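Local atomic coordinates of hydrogenase maturation factor (Thermoanaerobacter tengcongensis, PDB entry 3VTH), a protein that probably transfers the carbamoyl group of carbamoyl phosphate, at the cost of ATP, to the C-terminal cysteine of HypE during [NiFe]-hydrogenase maturation. Residues A[133-136]-A[140-143]; A[144-149]-A[154-159]; A[556-561]-A[647-652]; A[598-603]-A[651-656]. All coordinates share one frame; numbering follows the deposited sequence.

In the fold
The four contacts fall into two pairs on opposite sides of the chain's centre. Contacts 1 and 2 follow each other directly in sequence, their centres 12 Å apart: contact 1 folds the chain at C136, a ligand of one of the two zinc ions, and contact 2 continues it into a loop pairing whose I149 side chain lies about 8 Å from that of N44, a predicted active-site residue. Contacts 3 and 4, centred 7 Å apart, share helix 649-662 in the Kae1-like region and touch through F558, P649, R599, F600 and L653. Contact 4 reaches the nucleotide analogue, while the side chain of F558 in contact 3 is about 10 Å from it.

Contact 1: residues A[133-136]-A[140-143]. With ZN (zinc ion), chain C.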
loop_
_atom_site.group_PDB
_atom_site.type_symbol
_atom_site.label_atom_id
_atom_site.label_comp_id
_atom_site.label_asym_id
_atom_site.label_seq_id
_atom_site.Cartn_x
_atom_site.Cartn_y
_atom_site.Cartn_z
ATOM N N PHE A 133 6.986 -23.043 -10.242
ATOM C CA PHE A 133 7.753 -21.786 -10.261
ATOM C C PHE A 133 7.924 -21.204 -11.663
ATOM O O PHE A 133 8.833 -20.391 -11.929
ATOM C CB PHE A 133 9.102 -21.964 -9.542
ATOM C CG PHE A 133 8.947 -22.400 -8.107
ATOM C CD1 PHE A 133 8.659 -21.469 -7.114
ATOM C CD2 PHE A 133 9.008 -23.741 -7.769
ATOM C CE1 PHE A 133 8.475 -21.876 -5.785
ATOM C CE2 PHE A 133 8.826 -24.160 -6.446
ATOM C CZ PHE A 133 8.562 -23.234 -5.461
ATOM N N ILE A 134 7.029 -21.606 -12.553
ATOM C CA ILE A 134 7.024 -21.064 -13.912
ATOM C C ILE A 134 6.967 -19.528 -13.904
ATOM O O ILE A 134 6.174 -18.936 -13.172
ATOM C CB ILE A 134 5.900 -21.685 -14.767
ATOM C CG1 ILE A 134 6.078 -21.326 -16.251
ATOM C CG2 ILE A 134 4.494 -21.322 -14.219
ATOM C CD1 ILE A 134 5.200 -22.190 -17.199
ATOM N N ASN A 135 7.862 -18.901 -14.676
ATOM C CA ASN A 135 7.835 -17.444 -14.886
ATOM C C ASN A 135 8.545 -17.138 -16.208
ATOM O O ASN A 135 8.983 -18.057 -16.890
ATOM C CB ASN A 135 8.506 -16.693 -13.719
ATOM C CG ASN A 135 9.937 -17.182 -13.447
ATOM O OD1 ASN A 135 10.636 -17.686 -14.337
ATOM N ND2 ASN A 135 10.375 -17.029 -12.210
ATOM N N CYS A 136 8.656 -15.862 -16.560
ATOM C CA CYS A 136 9.322 -15.451 -17.786
ATOM C C CYS A 136 9.691 -13.980 -17.622
ATOM O O CYS A 136 9.573 -13.441 -16.525
ATOM C CB CYS A 136 8.391 -15.665 -18.997
ATOM S SG CYS A 136 6.949 -14.566 -19.051
ATOM N N GLY A 140 6.367 -12.895 -12.533
ATOM C CA GLY A 140 7.114 -13.569 -11.464
ATOM C C GLY A 140 7.724 -12.609 -10.448
ATOM O O GLY A 140 7.552 -11.387 -10.540
ATOM N N PRO A 141 8.429 -13.159 -9.453
ATOM C CA PRO A 141 9.075 -12.337 -8.446
ATOM C C PRO A 141 10.159 -11.470 -9.052
ATOM O O PRO A 141 10.808 -11.876 -10.034
ATOM C CB PRO A 141 9.706 -13.362 -7.496
ATOM C CG PRO A 141 9.775 -14.607 -8.245
ATOM C CD PRO A 141 8.627 -14.596 -9.201
ATOM N N ARG A 142 10.310 -10.271 -8.497
ATOM C CA ARG A 142 11.374 -9.366 -8.877
ATOM C C ARG A 142 11.962 -8.844 -7.574
ATOM O O ARG A 142 12.859 -9.460 -7.015
ATOM C CB ARG A 142 10.869 -8.237 -9.802
ATOM C CG ARG A 142 10.425 -8.692 -11.219
ATOM C CD ARG A 142 11.576 -9.332 -12.033
ATOM N NE ARG A 142 11.131 -9.603 -13.405
ATOM C CZ ARG A 142 10.527 -10.718 -13.807
ATOM N NH1 ARG A 142 10.286 -11.702 -12.951
ATOM N NH2 ARG A 142 10.144 -10.845 -15.078
ATOM N N PHE A 143 11.431 -7.727 -7.073
ATOM C CA PHE A 143 11.885 -7.158 -5.799
ATOM C C PHE A 143 12.187 -8.203 -4.723
ATOM O O PHE A 143 13.289 -8.211 -4.137
ATOM C CB PHE A 143 10.845 -6.162 -5.262
ATOM C CG PHE A 143 11.195 -5.613 -3.911
ATOM C CD1 PHE A 143 10.376 -5.853 -2.820
ATOM C CD2 PHE A 143 12.371 -4.885 -3.725
ATOM C CE1 PHE A 143 10.712 -5.341 -1.551
ATOM C CE2 PHE A 143 12.716 -4.375 -2.458
ATOM C CZ PHE A 143 11.889 -4.600 -1.376
HETATM ZN ZN ZN C . 5.251 -15.309 -17.650
#
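R142 and C136 make the single hydrogen bond between 133-136 and 140-143. R142 NH2 donates to C136 O at 3.0 Å; the oxygen receives it on a lone pair, in the carbonyl plane, with an N-H...O angle of 153°. The same guanidinium turns back on its own segment: NH1 reaches P141 O at 3.0 Å, nearly in the guanidinium plane but from above the plane of that carbonyl. A bend at chi2 (-62°) carries the R142 chain round to make both bonds. NE donates to G22 O and NH1 also to C139 O, so several backbone carbonyls hold the group. A methionine in place of R142 would probably leave C136 O and P141 O without these donors and this loop less firmly tied to G22.

Van der Waals contact is sparse, and the summed buried surface is 137 Å². N135 CB rests on G140 CA at 4.1 Å, and N135 ND2 lies 4.2 Å from P141 CD. G140 has phi 103°, where a side chain would jam against the preceding carbonyl oxygen, and a beta carbon there would also collide with N135 CB.

Metal coordination is the third kind of interaction. C136 SG binds the zinc ion at 2.3 Å, its CB pointing away from 140-143, and C114, C117 and C139 complete the site. R142 thus ties backbone carbonyls beside the metal, and the two CxxC pairs round one zinc ion make the Cys4 site of the HypF finger.

Contact 2: residues A[144-149]-A[154-159]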
loop_
_atom_site.group_PDB
_atom_site.type_symbol
_atom_site.label_atom_id
_atom_site.label_comp_id
_atom_site.label_asym_id
_atom_site.label_seq_id
_atom_site.Cartn_x
_atom_site.Cartn_y
_atom_site.Cartn_z
ATOM N N SER A 144 11.234 -9.101 -4.474
ATOM C CA SER A 144 11.386 -10.084 -3.406
ATOM C C SER A 144 12.665 -10.929 -3.500
ATOM O O SER A 144 13.160 -11.375 -2.474
ATOM C CB SER A 144 10.178 -11.030 -3.331
ATOM O OG SER A 144 9.998 -11.694 -4.582
ATOM N N ILE A 145 13.182 -11.157 -4.708
ATOM C CA ILE A 145 14.374 -12.009 -4.855
ATOM C C ILE A 145 15.631 -11.281 -5.344
ATOM O O ILE A 145 16.651 -11.914 -5.590
ATOM C CB ILE A 145 14.095 -13.233 -5.755
ATOM C CG1 ILE A 145 13.772 -12.792 -7.192
ATOM C CG2 ILE A 145 12.940 -14.106 -5.132
ATOM C CD1 ILE A 145 13.782 -13.949 -8.179
ATOM N N ILE A 146 15.568 -9.955 -5.438
ATOM C CA ILE A 146 16.696 -9.156 -5.965
ATOM C C ILE A 146 17.600 -8.699 -4.813
ATOM O O ILE A 146 17.128 -8.081 -3.857
ATOM C CB ILE A 146 16.184 -7.964 -6.836
ATOM C CG1 ILE A 146 15.656 -8.483 -8.185
ATOM C CG2 ILE A 146 17.294 -6.897 -7.085
ATOM C CD1 ILE A 146 14.751 -7.474 -8.954
ATOM N N GLU A 147 18.894 -9.013 -4.906
ATOM C CA GLU A 147 19.854 -8.635 -3.874
ATOM C C GLU A 147 20.548 -7.314 -4.178
ATOM O O GLU A 147 21.019 -6.638 -3.270
ATOM C CB GLU A 147 20.934 -9.710 -3.724
ATOM C CG GLU A 147 20.408 -11.110 -3.450
ATOM C CD GLU A 147 21.522 -12.137 -3.401
ATOM O OE1 GLU A 147 22.653 -11.834 -3.836
ATOM O OE2 GLU A 147 21.274 -13.256 -2.926
ATOM N N ASP A 148 20.641 -6.974 -5.465
ATOM C CA ASP A 148 21.498 -5.894 -5.928
ATOM C C ASP A 148 21.196 -5.684 -7.401
ATOM O O ASP A 148 20.564 -6.538 -8.037
ATOM C CB ASP A 148 22.974 -6.295 -5.757
ATOM C CG ASP A 148 23.938 -5.096 -5.741
ATOM O OD1 ASP A 148 23.499 -3.926 -5.699
ATOM O OD2 ASP A 148 25.162 -5.340 -5.776
ATOM N N ILE A 149 21.652 -4.550 -7.934
ATOM C CA ILE A 149 21.524 -4.227 -9.354
ATOM C C ILE A 149 22.937 -4.015 -9.872
ATOM O O ILE A 149 23.852 -3.911 -9.057
ATOM C CB ILE A 149 20.625 -2.973 -9.586
ATOM C CG1 ILE A 149 21.168 -1.721 -8.860
ATOM C CG2 ILE A 149 19.214 -3.272 -9.146
ATOM C CD1 ILE A 149 22.305 -0.995 -9.594
ATOM N N ALA A 154 22.601 -13.662 -11.439
ATOM C CA ALA A 154 23.630 -13.758 -10.410
ATOM C C ALA A 154 23.380 -12.836 -9.209
ATOM O O ALA A 154 23.968 -13.036 -8.145
ATOM C CB ALA A 154 25.035 -13.479 -11.014
ATOM N N LYS A 155 22.535 -11.819 -9.382
ATOM C CA LYS A 155 22.199 -10.912 -8.268
ATOM C C LYS A 155 20.767 -11.127 -7.761
ATOM O O LYS A 155 20.122 -10.195 -7.240
ATOM C CB LYS A 155 22.421 -9.445 -8.670
ATOM C CG LYS A 155 23.881 -9.119 -8.995
ATOM C CD LYS A 155 24.110 -7.629 -9.111
ATOM C CE LYS A 155 25.554 -7.336 -9.567
ATOM N NZ LYS A 155 26.539 -7.601 -8.490
ATOM N N THR A 156 20.270 -12.352 -7.930
ATOM C CA THR A 156 18.951 -12.746 -7.424
ATOM C C THR A 156 19.130 -14.068 -6.675
ATOM O O THR A 156 20.195 -14.693 -6.756
ATOM C CB THR A 156 17.930 -13.003 -8.566
ATOM O OG1 THR A 156 18.327 -14.175 -9.287
ATOM C CG2 THR A 156 17.824 -11.808 -9.547
ATOM N N SER A 157 18.105 -14.527 -5.948
ATOM C CA SER A 157 18.284 -15.824 -5.289
ATOM C C SER A 157 18.240 -17.019 -6.258
ATOM O O SER A 157 18.388 -18.170 -5.827
ATOM C CB SER A 157 17.357 -16.000 -4.083
ATOM O OG SER A 157 16.104 -15.446 -4.312
ATOM N N MET A 158 18.061 -16.745 -7.556
ATOM C CA MET A 158 18.261 -17.771 -8.584
ATOM C C MET A 158 19.747 -18.069 -8.823
ATOM O O MET A 158 20.083 -18.956 -9.602
ATOM C CB MET A 158 17.565 -17.399 -9.909
ATOM C CG MET A 158 16.027 -17.510 -9.874
ATOM S SD MET A 158 15.368 -19.053 -9.190
ATOM C CE MET A 158 15.704 -20.167 -10.549
ATOM N N LYS A 159 20.625 -17.332 -8.145
ATOM C CA LYS A 159 22.070 -17.506 -8.289
ATOM C C LYS A 159 22.565 -18.870 -7.810
ATOM O O LYS A 159 23.674 -19.266 -8.145
ATOM C CB LYS A 159 22.842 -16.403 -7.551
ATOM C CG LYS A 159 22.831 -16.540 -6.022
ATOM C CD LYS A 159 23.453 -15.319 -5.349
ATOM C CE LYS A 159 23.397 -15.446 -3.829
ATOM N NZ LYS A 159 24.115 -14.309 -3.182
HETATM O O HOH W 1 19.370 -8.456 -9.685
#
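I146 and T156 are the non-hydrogen-bonded pair of a single antiparallel beta bridge, their CA atoms 4.5 Å apart, with E147 N donating to K155 O (2.9 Å, 167° at the hydrogen) and S157 N donating to I145 O (3.0 Å) at a more bent 137°. I145 O also receives a CA-H...O contact from T156 CA, so this carbonyl faces two donors of unlike strength. A water donates to D148 O and, weakly, to K155 O, adding a link beside the bridge.

The charged side chains are at least partly exposed. E147, extended beyond CG, meets K159 roughly crosswise; K159 NZ bonds OE1 on its syn lone pair at 2.9 Å, while its bond to OE2 is weak. D148 and K155 lie alongside each other. Their aliphatic parts meet, D148 CB to K155 CD at 3.8 Å, but OD2 and NZ form only a long salt bridge; D148 OD1 is paired with R451.

I146 CG1 and T156 CG2, 4.2 Å apart, are an apolar pair. S157 OG touches I145 CB closely at 3.3 Å while hydrogen-bonding to D361 O. T156 OG1, placed between the backbone N and carbonyl carbon (chi1 68°), accepts from M158 N in an ST turn and also bonds to R153 O.

The I149 side chain lies about 8 Å from that of N44, a predicted acylphosphatase active-site residue. The pairing sits in the loop between helices 115-121 and 165-171, bound to the 361-364 loop through S157 and the S144 backbone, and to R451, just beyond helix 433-449, through D148.

Contact 3: residues A[556-561]-A[647-652]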
loop_
_atom_site.group_PDB
_atom_site.type_symbol
_atom_site.label_atom_id
_atom_site.label_comp_id
_atom_site.label_asym_id
_atom_site.label_seq_id
_atom_site.Cartn_x
_atom_site.Cartn_y
_atom_site.Cartn_z
ATOM N N LEU A 556 -17.638 9.584 26.698
ATOM C CA LEU A 556 -17.757 10.360 27.945
ATOM C C LEU A 556 -16.955 11.669 27.889
ATOM O O LEU A 556 -17.413 12.727 28.340
ATOM C CB LEU A 556 -17.319 9.521 29.146
ATOM C CG LEU A 556 -18.279 8.393 29.523
ATOM C CD1 LEU A 556 -17.653 7.498 30.559
ATOM C CD2 LEU A 556 -19.619 8.974 30.033
ATOM N N GLY A 557 -15.749 11.583 27.354
ATOM C CA GLY A 557 -14.958 12.774 27.076
ATOM C C GLY A 557 -15.708 13.784 26.216
ATOM O O GLY A 557 -15.737 14.974 26.535
ATOM N N PHE A 558 -16.337 13.321 25.141
ATOM C CA PHE A 558 -17.046 14.230 24.220
ATOM C C PHE A 558 -18.264 14.893 24.877
ATOM O O PHE A 558 -18.652 16.008 24.487
ATOM C CB PHE A 558 -17.457 13.506 22.924
ATOM C CG PHE A 558 -16.395 13.531 21.846
ATOM C CD1 PHE A 558 -16.642 14.146 20.621
ATOM C CD2 PHE A 558 -15.131 12.990 22.076
ATOM C CE1 PHE A 558 -15.649 14.187 19.611
ATOM C CE2 PHE A 558 -14.144 13.023 21.084
ATOM C CZ PHE A 558 -14.409 13.636 19.846
ATOM N N ILE A 559 -18.847 14.213 25.870
ATOM C CA ILE A 559 -20.062 14.714 26.533
ATOM C C ILE A 559 -19.832 15.204 27.965
ATOM O O ILE A 559 -20.800 15.478 28.675
ATOM C CB ILE A 559 -21.205 13.654 26.529
ATOM C CG1 ILE A 559 -20.851 12.433 27.401
ATOM C CG2 ILE A 559 -21.554 13.282 25.091
ATOM C CD1 ILE A 559 -22.040 11.471 27.696
ATOM N N PHE A 560 -18.563 15.331 28.375
ATOM C CA PHE A 560 -18.202 15.563 29.791
ATOM C C PHE A 560 -18.947 16.712 30.480
ATOM O O PHE A 560 -19.296 16.619 31.665
ATOM C CB PHE A 560 -16.683 15.742 29.951
ATOM C CG PHE A 560 -16.188 17.144 29.664
ATOM C CD1 PHE A 560 -15.794 17.981 30.712
ATOM C CD2 PHE A 560 -16.134 17.633 28.356
ATOM C CE1 PHE A 560 -15.337 19.285 30.456
ATOM C CE2 PHE A 560 -15.672 18.942 28.089
ATOM C CZ PHE A 560 -15.273 19.759 29.134
ATOM N N ASP A 561 -19.190 17.794 29.749
ATOM C CA ASP A 561 -19.799 18.985 30.365
ATOM C C ASP A 561 -21.310 19.060 30.157
ATOM O O ASP A 561 -21.914 20.104 30.381
ATOM C CB ASP A 561 -19.132 20.262 29.833
ATOM C CG ASP A 561 -19.173 20.353 28.319
ATOM O OD1 ASP A 561 -19.753 19.454 27.674
ATOM O OD2 ASP A 561 -18.616 21.319 27.767
ATOM N N ILE A 647 -15.988 24.148 15.260
ATOM C CA ILE A 647 -17.255 23.457 15.376
ATOM C C ILE A 647 -17.219 22.551 16.601
ATOM O O ILE A 647 -16.239 21.822 16.807
ATOM C CB ILE A 647 -17.507 22.623 14.113
ATOM C CG1 ILE A 647 -17.671 23.566 12.911
ATOM C CG2 ILE A 647 -18.753 21.705 14.306
ATOM C CD1 ILE A 647 -17.465 22.885 11.533
ATOM N N ASP A 648 -18.284 22.606 17.394
ATOM C CA ASP A 648 -18.408 21.810 18.611
ATOM C C ASP A 648 -19.140 20.491 18.329
ATOM O O ASP A 648 -20.360 20.483 18.133
ATOM C CB ASP A 648 -19.142 22.639 19.688
ATOM C CG ASP A 648 -19.239 21.928 21.048
ATOM O OD1 ASP A 648 -18.766 20.772 21.211
ATOM O OD2 ASP A 648 -19.786 22.560 21.967
ATOM N N PRO A 649 -18.397 19.367 18.317
ATOM C CA PRO A 649 -18.998 18.072 18.038
ATOM C C PRO A 649 -20.073 17.648 19.036
ATOM O O PRO A 649 -20.954 16.883 18.663
ATOM C CB PRO A 649 -17.803 17.114 18.084
ATOM C CG PRO A 649 -16.805 17.787 18.891
ATOM C CD PRO A 649 -16.953 19.242 18.586
ATOM N N GLU A 650 -20.021 18.145 20.275
ATOM C CA GLU A 650 -21.025 17.746 21.266
ATOM C C GLU A 650 -22.450 18.197 20.897
ATOM O O GLU A 650 -23.409 17.507 21.214
ATOM C CB GLU A 650 -20.652 18.202 22.681
ATOM C CG GLU A 650 -21.543 17.594 23.791
ATOM C CD GLU A 650 -22.842 18.387 24.065
ATOM O OE1 GLU A 650 -22.833 19.632 23.931
ATOM O OE2 GLU A 650 -23.872 17.759 24.425
ATOM N N LEU A 651 -22.576 19.356 20.245
ATOM C CA LEU A 651 -23.888 19.856 19.790
ATOM C C LEU A 651 -24.551 18.936 18.754
ATOM O O LEU A 651 -25.786 18.814 18.697
ATOM C CB LEU A 651 -23.738 21.276 19.230
ATOM C CG LEU A 651 -23.225 22.320 20.236
ATOM C CD1 LEU A 651 -23.055 23.690 19.582
ATOM C CD2 LEU A 651 -24.178 22.398 21.441
ATOM N N ILE A 652 -23.715 18.301 17.943
ATOM C CA ILE A 652 -24.141 17.314 16.969
ATOM C C ILE A 652 -24.478 16.006 17.695
ATOM O O ILE A 652 -25.495 15.372 17.392
ATOM C CB ILE A 652 -23.032 17.096 15.896
ATOM C CG1 ILE A 652 -22.882 18.362 15.050
ATOM C CG2 ILE A 652 -23.335 15.879 14.995
ATOM C CD1 ILE A 652 -21.585 18.457 14.318
HETATM O O HOH W 2 -18.749 22.320 24.975
#
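F558 and E650 bring the two backbones nearest, their CA atoms 6.1 Å apart, where the last part of helix 551-559 meets the first turn of helix 649-662. D648 occupies the N-cap of the latter: its OD1 accepts from E650 N at 3.1 Å, approached from above the carboxylate plane. With its CG anti to N (chi1 -176°), D648 sets the carboxylate near E650 N, where OD1 can cap it. The same oxygen is salt-bridged to K539.

Across the interface the contact is small, burying 178 Å² in sum, with no direct hydrogen bond. Its apolar part is F558 with P649: P649 CG comes within 3.8 Å of F558 CE1, and its CB also lies near CE1 and CD1, the two side chains standing roughly perpendicular. E650 instead lays its methylene stem against a backbone carbonyl, CG lying 3.4 Å from F558 O and 4.2 Å from I559 CA. The bend at chi2 (-86°) then leads its carboxylate off, OE2 pairing with R654 NE and bonding to Y566 OH. D561 OD1 and E650 OE1 lie 4.9 Å apart; if both acids are ionised, their like charges would probably repel.

Helix 597-607 packs against both partners, R599 and A603 on F558 and F600 on P649. On the remaining flanks, strand 530-542 touches P649 and E650 through K539, helix 567-572 receives L556 and I559, and helix 666-692 packs on I647 and I652.

Contact 4: residues A[598-603]-A[651-656]; sequences GRFFDA and LILRQI. With AP2 (phosphomethylphosphonic acid adenosyl ester), chain H.
F600 brings the edge of its ring between I652 and L653 where helices 597-607 and 649-662, both of the second Kae1-like subdomain (actin-type ATPase clan), run side by side. Their local axes are 11.5 Å apart and cross at -25°, both running in nearly the same direction, so side chains have to bridge the gap. F600 does this with CG anti to the backbone N (chi1 -162°), which swings the ring's far end across. CE1 meets L653 CD2 at 3.8 Å and CZ meets I652 CG2 at 3.9 Å, both near the ring plane. I652 stands nearly perpendicular to F600, whereas L653 and F600 overlap antiparallel, each running past the other's end. The other L653 methyl, CD1, reaches A603 CB at 4.2 Å. F673 of helix 666-692 packs edge-to-face with F600.

The ligand side of helix 597-607 is built differently. The C2 edge of the analogue's adenine points at one face of F601, toward the rim, AP2 C2 lying 3.6 Å from CE1, with the two planes steeply inclined. G598 CA is 3.3 Å from AP2 O2', where a beta carbon would clash. R599, bent at chi2 and chi3, curls back so that NE and NH2 both grip D602 OD2 from one face of the carboxylate, NH2 at 2.8 Å. A leucine replacing R599 would probably strip D602 of its charged mate and leave the neighbourhood of O2' without the guanidinium.

The chemistry is therefore divided: apolar packing joins the two helices, while G598, R599 and F601 line the nucleotide pocket, with D602 holding R599 from behind.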
loop_
_atom_site.group_PDB
_atom_site.type_symbol
_atom_site.label_atom_id
_atom_site.label_comp_id
_atom_site.label_asym_id
_atom_site.label_seq_id
_atom_site.Cartn_x
_atom_site.Cartn_y
_atom_site.Cartn_z
ATOM N N GLY A 598 -11.531 10.809 13.893
ATOM C CA GLY A 598 -11.568 9.412 14.376
ATOM C C GLY A 598 -12.283 9.249 15.714
ATOM O O GLY A 598 -13.124 8.351 15.876
ATOM N N ARG A 599 -11.957 10.111 16.676
ATOM C CA ARG A 599 -12.602 10.052 17.981
ATOM C C ARG A 599 -14.064 10.472 17.887
ATOM O O ARG A 599 -14.911 9.938 18.611
ATOM C CB ARG A 599 -11.864 10.908 19.037
ATOM C CG ARG A 599 -10.379 10.523 19.316
ATOM C CD ARG A 599 -10.145 9.119 19.919
ATOM N NE ARG A 599 -10.440 8.065 18.948
ATOM C CZ ARG A 599 -9.585 7.605 18.031
ATOM N NH1 ARG A 599 -8.340 8.076 17.958
ATOM N NH2 ARG A 599 -9.981 6.667 17.180
ATOM N N PHE A 600 -14.355 11.443 17.017
ATOM C CA PHE A 600 -15.755 11.844 16.755
ATOM C C PHE A 600 -16.563 10.616 16.310
ATOM O O PHE A 600 -17.632 10.313 16.884
ATOM C CB PHE A 600 -15.812 12.980 15.710
ATOM C CG PHE A 600 -17.112 13.771 15.675
ATOM C CD1 PHE A 600 -18.186 13.486 16.523
ATOM C CD2 PHE A 600 -17.268 14.791 14.725
ATOM C CE1 PHE A 600 -19.386 14.232 16.460
ATOM C CE2 PHE A 600 -18.466 15.532 14.649
ATOM C CZ PHE A 600 -19.529 15.246 15.522
ATOM N N PHE A 601 -16.045 9.889 15.319
ATOM C CA PHE A 601 -16.670 8.633 14.888
ATOM C C PHE A 601 -16.832 7.642 16.041
ATOM O O PHE A 601 -17.907 7.061 16.198
ATOM C CB PHE A 601 -15.889 7.976 13.735
ATOM C CG PHE A 601 -16.390 8.375 12.372
ATOM C CD1 PHE A 601 -17.041 7.442 11.561
ATOM C CD2 PHE A 601 -16.211 9.678 11.899
ATOM C CE1 PHE A 601 -17.509 7.805 10.281
ATOM C CE2 PHE A 601 -16.672 10.050 10.622
ATOM C CZ PHE A 601 -17.333 9.112 9.820
ATOM N N ASP A 602 -15.786 7.470 16.857
ATOM C CA ASP A 602 -15.873 6.527 17.996
ATOM C C ASP A 602 -16.942 6.949 19.010
ATOM O O ASP A 602 -17.668 6.104 19.542
ATOM C CB ASP A 602 -14.527 6.369 18.706
ATOM C CG ASP A 602 -13.521 5.548 17.897
ATOM O OD1 ASP A 602 -13.912 4.918 16.885
ATOM O OD2 ASP A 602 -12.330 5.558 18.277
ATOM N N ALA A 603 -17.034 8.256 19.271
ATOM C CA ALA A 603 -18.066 8.792 20.177
ATOM C C ALA A 603 -19.491 8.471 19.689
ATOM O O ALA A 603 -20.368 8.059 20.472
ATOM C CB ALA A 603 -17.882 10.311 20.366
ATOM N N LEU A 651 -22.576 19.356 20.245
ATOM C CA LEU A 651 -23.888 19.856 19.790
ATOM C C LEU A 651 -24.551 18.936 18.754
ATOM O O LEU A 651 -25.786 18.814 18.697
ATOM C CB LEU A 651 -23.738 21.276 19.230
ATOM C CG LEU A 651 -23.225 22.320 20.236
ATOM C CD1 LEU A 651 -23.055 23.690 19.582
ATOM C CD2 LEU A 651 -24.178 22.398 21.441
ATOM N N ILE A 652 -23.715 18.301 17.943
ATOM C CA ILE A 652 -24.141 17.314 16.969
ATOM C C ILE A 652 -24.478 16.006 17.695
ATOM O O ILE A 652 -25.495 15.372 17.392
ATOM C CB ILE A 652 -23.032 17.096 15.896
ATOM C CG1 ILE A 652 -22.882 18.362 15.050
ATOM C CG2 ILE A 652 -23.335 15.879 14.995
ATOM C CD1 ILE A 652 -21.585 18.457 14.318
ATOM N N LEU A 653 -23.644 15.629 18.673
ATOM C CA LEU A 653 -23.915 14.431 19.485
ATOM C C LEU A 653 -25.263 14.526 20.214
ATOM O O LEU A 653 -25.939 13.518 20.378
ATOM C CB LEU A 653 -22.780 14.131 20.479
ATOM C CG LEU A 653 -21.410 13.718 19.924
ATOM C CD1 LEU A 653 -20.416 13.532 21.073
ATOM C CD2 LEU A 653 -21.504 12.440 19.089
ATOM N N ARG A 654 -25.655 15.728 20.634
ATOM C CA ARG A 654 -26.992 15.931 21.242
ATOM C C ARG A 654 -28.130 15.489 20.345
ATOM O O ARG A 654 -29.049 14.824 20.808
ATOM C CB ARG A 654 -27.233 17.392 21.578
ATOM C CG ARG A 654 -26.597 17.798 22.852
ATOM C CD ARG A 654 -27.041 19.168 23.296
ATOM N NE ARG A 654 -25.933 19.806 23.998
ATOM C CZ ARG A 654 -25.949 21.046 24.466
ATOM N NH1 ARG A 654 -27.030 21.796 24.320
ATOM N NH2 ARG A 654 -24.880 21.528 25.084
ATOM N N GLN A 655 -28.071 15.878 19.069
ATOM C CA GLN A 655 -29.114 15.528 18.090
ATOM C C GLN A 655 -29.082 14.030 17.749
ATOM O O GLN A 655 -30.123 13.410 17.560
ATOM C CB GLN A 655 -28.962 16.369 16.816
ATOM C CG GLN A 655 -29.138 17.902 17.011
ATOM C CD GLN A 655 -28.465 18.685 15.905
ATOM O OE1 GLN A 655 -27.355 19.213 16.080
ATOM N NE2 GLN A 655 -29.084 18.701 14.741
ATOM N N ILE A 656 -27.880 13.466 17.658
ATOM C CA ILE A 656 -27.704 12.030 17.426
ATOM C C ILE A 656 -28.338 11.196 18.536
ATOM O O ILE A 656 -29.083 10.246 18.251
ATOM C CB ILE A 656 -26.219 11.665 17.288
ATOM C CG1 ILE A 656 -25.704 12.110 15.920
ATOM C CG2 ILE A 656 -26.009 10.152 17.470
ATOM C CD1 ILE A 656 -24.183 12.103 15.791
HETATM P PB AP2 H . -3.479 8.548 12.961
HETATM O O1B AP2 H . -4.929 8.701 13.345
HETATM O O2B AP2 H . -2.870 9.675 12.186
HETATM O O3B AP2 H . -2.643 8.041 14.110
HETATM C C3A AP2 H . -3.529 7.143 11.816
HETATM P PA AP2 H . -4.383 7.459 10.244
HETATM O O1A AP2 H . -4.017 6.203 9.466
HETATM O O2A AP2 H . -4.152 8.814 9.620
HETATM O "O5'" AP2 H . -5.956 7.434 10.625
HETATM C "C5'" AP2 H . -6.523 6.185 11.002
HETATM C "C4'" AP2 H . -7.848 6.525 11.645
HETATM O "O4'" AP2 H . -8.781 6.918 10.637
HETATM C "C3'" AP2 H . -8.486 5.335 12.332
HETATM O "O3'" AP2 H . -7.892 5.107 13.614
HETATM C "C2'" AP2 H . -9.927 5.802 12.390
HETATM O "O2'" AP2 H . -10.035 6.666 13.528
HETATM C "C1'" AP2 H . -10.103 6.584 11.081
HETATM N N9 AP2 H . -10.822 5.689 10.130
HETATM C C8 AP2 H . -10.390 4.515 9.604
HETATM N N7 AP2 H . -11.335 3.940 8.812
HETATM C C5 AP2 H . -12.407 4.756 8.817
HETATM C C6 AP2 H . -13.756 4.753 8.196
HETATM N N6 AP2 H . -14.155 3.746 7.380
HETATM N N1 AP2 H . -14.578 5.800 8.482
HETATM C C2 AP2 H . -14.200 6.828 9.274
HETATM N N3 AP2 H . -12.994 6.884 9.879
HETATM C C4 AP2 H . -12.075 5.896 9.691
#